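Local coordinates for protein fibrinogen alpha subunit (Gallus gallus, PDB 1M1J) that is probably cleaved by thrombin and then polymerizes with the fibrinogen beta and gamma chains into the insoluble fibrin matrix of blood clots, at residues 152-156 with 172-176. Residues are numbered along the deposited sequence; the frame is centred on the assembly and turned at random.
Sequences EVDID and YQVDK
Glu-152 reaches from the long coiled-coil helix 82-160 to Tyr-172 and Val-174 where the alpha chain folds back, on the loop leading to helix 178-191, the returning fourth strand of the fibrinogen coiled coil. With CG anti to the backbone N (chi1 177°) and the chain extended beyond it, the carboxylate is carried across to the loop. There OE1 accepts the Tyr-172 OH proton at 2.8 Å, from above the carboxylate plane, and a weak bond from Asp-175 N at 3.4 Å. OE2 makes a weak hydrogen bond to Tyr-179 OH on helix 178-191. Replacing this glutamate by an alanine is likely to leave the Tyr-172 hydroxyl without this acceptor and Val-174 CG1 without the Glu-152 CG it packs against. Val-153 adds a looser apolar touch, CG2 lying 4.1 Å from Val-174 CG1. One turn on from Glu-152, Asp-156 crosses Val-174 at about a right angle, and its carboxylate is held mainly by a salt bridge from OD1 to Arg-160. Its OD2 lies at the edge of the Tyr-172 ring, near the ring plane. Val-174 CG1 slots between the two acidic side chains, 3.6 Å from Glu-152 CG and 3.6 Å from Asp-156 CB.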
loop_
_atom_site.group_PDB
_atom_site.type_symbol
_atom_site.label_atom_id
_atom_site.label_comp_id
_atom_site.label_asym_id
_atom_site.label_seq_id
_atom_site.Cartn_x
_atom_site.Cartn_y
_atom_site.Cartn_z
ATOM N N GLU D 152 -66.795 -129.733 30.304
ATOM C CA GLU D 152 -66.798 -130.314 31.641
ATOM C C GLU D 152 -68.196 -130.757 32.018
ATOM O O GLU D 152 -68.373 -131.834 32.572
ATOM C CB GLU D 152 -66.280 -129.328 32.693
ATOM C CG GLU D 152 -66.340 -129.889 34.117
ATOM C CD GLU D 152 -65.705 -128.981 35.155
ATOM O OE1 GLU D 152 -65.796 -129.293 36.365
ATOM O OE2 GLU D 152 -65.109 -127.956 34.767
ATOM N N VAL D 153 -69.189 -129.931 31.715
ATOM C CA VAL D 153 -70.565 -130.279 32.037
ATOM C C VAL D 153 -71.042 -131.451 31.189
ATOM O O VAL D 153 -71.781 -132.299 31.676
ATOM C CB VAL D 153 -71.527 -129.061 31.862
ATOM C CG1 VAL D 153 -72.977 -129.531 31.786
ATOM C CG2 VAL D 153 -71.387 -128.117 33.054
ATOM N N ASP D 154 -70.615 -131.512 29.931
ATOM C CA ASP D 154 -71.032 -132.611 29.063
ATOM C C ASP D 154 -70.501 -133.927 29.638
ATOM O O ASP D 154 -71.228 -134.913 29.741
ATOM C CB ASP D 154 -70.488 -132.422 27.645
ATOM C CG ASP D 154 -71.157 -133.346 26.628
ATOM O OD1 ASP D 154 -70.482 -133.782 25.665
ATOM O OD2 ASP D 154 -72.366 -133.626 26.780
ATOM N N ILE D 155 -69.231 -133.939 30.023
ATOM C CA ILE D 155 -68.638 -135.139 30.577
ATOM C C ILE D 155 -69.251 -135.508 31.921
ATOM O O ILE D 155 -69.426 -136.687 32.215
ATOM C CB ILE D 155 -67.118 -134.985 30.723
ATOM C CG1 ILE D 155 -66.502 -134.747 29.338
ATOM C CG2 ILE D 155 -66.528 -136.235 31.362
ATOM C CD1 ILE D 155 -65.020 -134.383 29.350
ATOM N N ASP D 156 -69.586 -134.508 32.733
ATOM C CA ASP D 156 -70.187 -134.771 34.036
ATOM C C ASP D 156 -71.485 -135.545 33.838
ATOM O O ASP D 156 -71.753 -136.539 34.511
ATOM C CB ASP D 156 -70.476 -133.457 34.767
ATOM C CG ASP D 156 -71.252 -133.658 36.064
ATOM O OD1 ASP D 156 -72.440 -134.022 36.001
ATOM O OD2 ASP D 156 -70.679 -133.457 37.152
ATOM N N TYR D 172 -68.249 -137.578 39.915
ATOM C CA TYR D 172 -67.523 -136.413 39.457
ATOM C C TYR D 172 -68.506 -135.264 39.576
ATOM O O TYR D 172 -69.672 -135.385 39.190
ATOM C CB TYR D 172 -67.064 -136.545 38.006
ATOM C CG TYR D 172 -66.354 -135.294 37.530
ATOM C CD1 TYR D 172 -64.990 -135.101 37.780
ATOM C CD2 TYR D 172 -67.059 -134.268 36.893
ATOM C CE1 TYR D 172 -64.346 -133.911 37.408
ATOM C CE2 TYR D 172 -66.428 -133.075 36.519
ATOM C CZ TYR D 172 -65.074 -132.901 36.779
ATOM O OH TYR D 172 -64.456 -131.723 36.411
ATOM N N GLN D 173 -68.038 -134.147 40.111
ATOM C CA GLN D 173 -68.898 -132.995 40.299
ATOM C C GLN D 173 -68.240 -131.768 39.676
ATOM O O GLN D 173 -67.060 -131.505 39.918
ATOM C CB GLN D 173 -69.125 -132.785 41.801
ATOM C CG GLN D 173 -70.504 -132.285 42.171
ATOM C CD GLN D 173 -71.598 -133.234 41.725
ATOM O OE1 GLN D 173 -71.684 -134.372 42.189
ATOM N NE2 GLN D 173 -72.439 -132.769 40.811
ATOM N N VAL D 174 -68.995 -131.029 38.864
ATOM C CA VAL D 174 -68.478 -129.818 38.219
ATOM C C VAL D 174 -68.284 -128.722 39.256
ATOM O O VAL D 174 -69.172 -128.482 40.076
ATOM C CB VAL D 174 -69.442 -129.281 37.139
ATOM C CG1 VAL D 174 -69.439 -130.200 35.934
ATOM C CG2 VAL D 174 -70.848 -129.163 37.713
ATOM N N ASP D 175 -67.130 -128.059 39.213
ATOM C CA ASP D 175 -66.828 -126.988 40.160
ATOM C C ASP D 175 -67.804 -125.807 40.057
ATOM O O ASP D 175 -68.182 -125.223 41.076
ATOM C CB ASP D 175 -65.396 -126.488 39.947
ATOM C CG ASP D 175 -64.902 -125.622 41.098
ATOM O OD1 ASP D 175 -65.597 -124.647 41.461
ATOM O OD2 ASP D 175 -63.815 -125.918 41.638
ATOM N N LYS D 176 -68.203 -125.461 38.833
ATOM C CA LYS D 176 -69.134 -124.351 38.580
ATOM C C LYS D 176 -68.618 -122.995 39.044
ATOM O O LYS D 176 -69.302 -121.981 38.888
ATOM C CB LYS D 176 -70.494 -124.610 39.242
ATOM C CG LYS D 176 -71.550 -125.189 38.307
ATOM C CD LYS D 176 -72.878 -125.390 39.026
ATOM C CE LYS D 176 -73.911 -126.042 38.115
ATOM N NZ LYS D 176 -75.216 -126.274 38.811
#